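Local structure of 5-methylthioribose-1-phosphate isomerase (Saccharomyces cerevisiae, 1W2W) at residues 164-168 against 169-173; 200-203 against 204-207. The protein catalyses the interconversion of 5-methylthioribose 1-phosphate and 5-methylthioribulose 1-phosphate in the methionine salvage pathway. All coordinates share one frame; numbering follows the deposited sequence.

Contact 1: residues 164-168 against 169-173; sequences DVLQK and DGFKD
Leu-166 and Phe-171 make the outer clasp at the C-terminal end of helix 129-168: Phe-171 N donates to Leu-166 O at 3.0 Å, a bond that spans five residues. Inside it, Gly-170 N reaches back to Gln-167 O at 3.2 Å. That donor stands above the carbonyl plane, 73° out of it, and so misses the lone pairs. Asp-169 N closes the last regular i to i+4 bond, with Val-165 O as acceptor at 3.1 Å. The carbonyls of three successive residues, 165 to 167, are thus each met by an amide of the turn. Gly-170 makes the reversal with positive phi (69°), and its own carbonyl accepts Lys-172 NZ at 3.2 Å, so the lysine side chain returns to the carbonyl two residues before it. The side chains follow the backbone clasp. Leu-166 CB meets Phe-171 CB at 4.1 Å, and Leu-166 CD2 approaches the ring obliquely. Val-165 and Asp-169 run side by side; CG1 of the valine, anti to its own N (chi1 163°), is turned to within 4.1 Å of Asp-169 OD2. Leu-166 and Phe-171 each also pack on a basic side chain of another chain. The 6→1 bond from Phe-171, the 5→2 bond from Gly-170 and the positive phi of that glycine make a Schellman motif, here with the apolar contact that often accompanies it, ending the long helix before strand 174-179.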
loop_
_atom_site.group_PDB
_atom_site.type_symbol
_atom_site.label_atom_id
_atom_site.label_comp_id
_atom_site.label_asym_id
_atom_site.label_seq_id
_atom_site.Cartn_x
_atom_site.Cartn_y
_atom_site.Cartn_z
ATOM N N ASP A 164 -25.466 9.566 16.878
ATOM C CA ASP A 164 -26.238 9.056 18.012
ATOM C C ASP A 164 -25.414 8.152 18.931
ATOM O O ASP A 164 -25.497 8.263 20.162
ATOM C CB ASP A 164 -27.488 8.303 17.541
ATOM C CG ASP A 164 -28.562 9.220 16.972
ATOM O OD1 ASP A 164 -28.531 10.455 17.188
ATOM O OD2 ASP A 164 -29.496 8.770 16.277
ATOM N N VAL A 165 -24.617 7.261 18.339
ATOM C CA VAL A 165 -23.700 6.412 19.090
ATOM C C VAL A 165 -22.715 7.241 19.930
ATOM O O VAL A 165 -22.496 6.953 21.114
ATOM C CB VAL A 165 -22.912 5.482 18.146
ATOM C CG1 VAL A 165 -21.688 4.915 18.846
ATOM C CG2 VAL A 165 -23.826 4.363 17.638
ATOM N N LEU A 166 -22.127 8.258 19.305
ATOM C CA LEU A 166 -21.165 9.125 19.986
ATOM C C LEU A 166 -21.842 9.967 21.061
ATOM O O LEU A 166 -21.301 10.159 22.147
ATOM C CB LEU A 166 -20.449 10.023 18.975
ATOM C CG LEU A 166 -19.577 9.273 17.966
ATOM C CD1 LEU A 166 -19.051 10.245 16.890
ATOM C CD2 LEU A 166 -18.435 8.529 18.650
ATOM N N GLN A 167 -23.030 10.470 20.752
ATOM C CA GLN A 167 -23.783 11.249 21.728
ATOM C C GLN A 167 -24.163 10.394 22.936
ATOM O O GLN A 167 -24.073 10.866 24.075
ATOM C CB GLN A 167 -24.952 12.020 21.084
ATOM C CG GLN A 167 -24.487 13.345 20.445
ATOM C CD GLN A 167 -25.511 14.098 19.596
ATOM O OE1 GLN A 167 -25.196 15.176 19.060
ATOM N NE2 GLN A 167 -26.717 13.551 19.463
ATOM N N LYS A 168 -24.549 9.139 22.711
ATOM C CA LYS A 168 -24.769 8.220 23.826
ATOM C C LYS A 168 -23.529 7.965 24.688
ATOM O O LYS A 168 -23.628 7.880 25.919
ATOM C CB LYS A 168 -25.357 6.887 23.356
ATOM C CG LYS A 168 -25.817 6.015 24.508
ATOM C CD LYS A 168 -26.378 4.676 24.044
ATOM C CE LYS A 168 -26.460 3.709 25.220
ATOM N NZ LYS A 168 -27.365 2.560 24.968
ATOM N N ASP A 169 -22.369 7.837 24.045
ATOM C CA ASP A 169 -21.106 7.597 24.737
ATOM C C ASP A 169 -20.511 8.851 25.385
ATOM O O ASP A 169 -19.452 8.788 26.013
ATOM C CB ASP A 169 -20.084 6.954 23.792
ATOM C CG ASP A 169 -20.434 5.510 23.443
ATOM O OD1 ASP A 169 -21.346 4.939 24.080
ATOM O OD2 ASP A 169 -19.855 4.856 22.546
ATOM N N GLY A 170 -21.185 9.984 25.229
ATOM C CA GLY A 170 -20.728 11.248 25.779
ATOM C C GLY A 170 -19.480 11.814 25.123
ATOM O O GLY A 170 -18.763 12.621 25.719
ATOM N N PHE A 171 -19.214 11.395 23.888
ATOM C CA PHE A 171 -18.179 12.020 23.075
ATOM C C PHE A 171 -18.686 13.333 22.494
ATOM O O PHE A 171 -19.738 13.371 21.858
ATOM C CB PHE A 171 -17.756 11.082 21.946
ATOM C CG PHE A 171 -16.569 11.574 21.181
ATOM C CD1 PHE A 171 -15.287 11.368 21.664
ATOM C CD2 PHE A 171 -16.730 12.250 19.985
ATOM C CE1 PHE A 171 -14.184 11.829 20.951
ATOM C CE2 PHE A 171 -15.638 12.713 19.278
ATOM C CZ PHE A 171 -14.369 12.502 19.756
ATOM N N LYS A 172 -17.948 14.413 22.710
ATOM C CA LYS A 172 -18.468 15.734 22.377
ATOM C C LYS A 172 -17.585 16.506 21.401
ATOM O O LYS A 172 -17.915 17.623 20.991
ATOM C CB LYS A 172 -18.745 16.539 23.654
ATOM C CG LYS A 172 -20.002 16.073 24.376
ATOM C CD LYS A 172 -20.022 16.465 25.853
ATOM C CE LYS A 172 -20.673 15.378 26.708
ATOM N NZ LYS A 172 -19.761 14.847 27.773
ATOM N N ASP A 173 -16.469 15.899 21.020
ATOM C CA ASP A 173 -15.429 16.610 20.293
ATOM C C ASP A 173 -15.446 16.390 18.773
ATOM O O ASP A 173 -16.293 15.669 18.246
ATOM C CB ASP A 173 -14.065 16.272 20.909
ATOM C CG ASP A 173 -14.019 16.575 22.403
ATOM O OD1 ASP A 173 -14.436 17.691 22.777
ATOM O OD2 ASP A 173 -13.599 15.772 23.271
#

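Contact 2: residues 200-203 against 204-207; sequences SLWK and DSLA
Asp-204 and Leu-201 are joined by a water that donates to Asp-204 OD2 at 2.7 Å and to Leu-201 O at 2.9 Å. The same carboxylate oxygen forms a salt bridge with Lys-208, one turn on. Leu-201 O also accepts Ser-205 N at 2.9 Å, so two donors share this carbonyl. The amides of Asp-204, Leu-206 and Ala-207 likewise bond four residues back. Ser-205 OG is hydrogen-bonded to the backbone of another chain, while its side chain lies beside the indole, OG 3.7 Å from Trp-202 CZ3. With CG anti to its N (chi1 -176°), Trp-202 carries its ring along the helix toward Leu-206, whose CG sits 3.9 Å from the centroid of the five-membered ring, a CH-pi contact over the face. Both leucine methyls lie on this same face, CD1 3.5 Å from Trp-202 NE1 and CD2 against CZ2. Without the indole, as with an alanine here, Leu-206 would probably lose the face its CG and methyls rest on, and Trp-202's packing on the other chain would go too. Leu-201 and Asp-204 rest on Ile-163 of helix 129-168. This is a regular alpha-helix with an i to i+4 Trp/Leu CH-pi pair, packed on that helix and on another chain.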
loop_
_atom_site.group_PDB
_atom_site.type_symbol
_atom_site.label_atom_id
_atom_site.label_comp_id
_atom_site.label_asym_id
_atom_site.label_seq_id
_atom_site.Cartn_x
_atom_site.Cartn_y
_atom_site.Cartn_z
ATOM N N SER A 200 -22.587 13.213 4.255
ATOM C CA SER A 200 -23.636 13.597 5.202
ATOM C C SER A 200 -23.064 14.089 6.523
ATOM O O SER A 200 -23.529 15.098 7.082
ATOM C CB SER A 200 -24.606 12.442 5.447
ATOM O OG SER A 200 -25.335 12.159 4.261
ATOM N N LEU A 201 -22.047 13.386 7.012
ATOM C CA LEU A 201 -21.337 13.834 8.206
ATOM C C LEU A 201 -20.718 15.220 8.010
ATOM O O LEU A 201 -20.721 16.057 8.924
ATOM C CB LEU A 201 -20.288 12.801 8.619
ATOM C CG LEU A 201 -20.839 11.547 9.317
ATOM C CD1 LEU A 201 -19.719 10.512 9.467
ATOM C CD2 LEU A 201 -21.419 11.899 10.705
ATOM N N TRP A 202 -20.189 15.480 6.819
ATOM C CA TRP A 202 -19.577 16.778 6.560
ATOM C C TRP A 202 -20.620 17.891 6.571
ATOM O O TRP A 202 -20.375 18.971 7.096
ATOM C CB TRP A 202 -18.762 16.780 5.263
ATOM C CG TRP A 202 -18.040 18.088 5.042
ATOM C CD1 TRP A 202 -18.137 18.898 3.950
ATOM C CD2 TRP A 202 -17.123 18.735 5.937
ATOM N NE1 TRP A 202 -17.333 20.003 4.102
ATOM C CE2 TRP A 202 -16.702 19.929 5.315
ATOM C CE3 TRP A 202 -16.613 18.425 7.199
ATOM C CZ2 TRP A 202 -15.803 20.809 5.917
ATOM C CZ3 TRP A 202 -15.722 19.301 7.803
ATOM C CH2 TRP A 202 -15.328 20.480 7.161
ATOM N N LYS A 203 -21.789 17.618 6.002
ATOM C CA LYS A 203 -22.881 18.585 6.048
ATOM C C LYS A 203 -23.281 18.934 7.486
ATOM O O LYS A 203 -23.460 20.105 7.830
ATOM C CB LYS A 203 -24.095 18.050 5.298
ATOM C CG LYS A 203 -25.221 19.069 5.202
ATOM C CD LYS A 203 -26.374 18.577 4.349
ATOM C CE LYS A 203 -27.456 19.650 4.255
ATOM N NZ LYS A 203 -28.668 19.119 3.558
ATOM N N ASP A 204 -23.425 17.908 8.311
ATOM C CA ASP A 204 -23.697 18.073 9.736
ATOM C C ASP A 204 -22.605 18.896 10.425
ATOM O O ASP A 204 -22.897 19.777 11.233
ATOM C CB ASP A 204 -23.792 16.682 10.371
ATOM C CG ASP A 204 -23.920 16.722 11.875
ATOM O OD1 ASP A 204 -25.013 17.082 12.387
ATOM O OD2 ASP A 204 -22.966 16.390 12.615
ATOM N N SER A 205 -21.346 18.608 10.112
ATOM C CA SER A 205 -20.227 19.320 10.716
ATOM C C SER A 205 -20.208 20.806 10.306
ATOM O O SER A 205 -20.027 21.693 11.142
ATOM C CB SER A 205 -18.918 18.627 10.314
ATOM O OG SER A 205 -17.807 19.291 10.898
ATOM N N LEU A 206 -20.407 21.085 9.023
ATOM C CA LEU A 206 -20.534 22.466 8.559
ATOM C C LEU A 206 -21.653 23.240 9.232
ATOM O O LEU A 206 -21.485 24.422 9.564
ATOM C CB LEU A 206 -20.748 22.521 7.057
ATOM C CG LEU A 206 -19.540 22.209 6.184
ATOM C CD1 LEU A 206 -20.032 22.176 4.747
ATOM C CD2 LEU A 206 -18.428 23.228 6.374
ATOM N N ALA A 207 -22.794 22.586 9.425
ATOM C CA ALA A 207 -23.909 23.233 10.106
ATOM C C ALA A 207 -23.497 23.630 11.517
ATOM O O ALA A 207 -23.802 24.735 11.968
ATOM C CB ALA A 207 -25.116 22.334 10.128
HETATM O O HOH W 1 -20.532 15.507 11.729
#

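Overall arrangement
Contact 1 ends helix 129-168, and contact 2 lies within helix 194-210, near the C-terminus of the N-terminal part of the protein that this chain holds; strand 174-179 follows the first and precedes the second. Their centres are 16 Å apart and their nearest atoms about 7 Å, so they do not touch. The link between them is helix 129-168 itself: Ile-163, just before residues 164-168, packs against Leu-201 and Asp-204 of contact 2. Both lie on the same side of the chain's centre, 36 Å and 26 Å from it, and both pack against another chain. Both lie away from Cys-181, the predicted transition-state stabiliser.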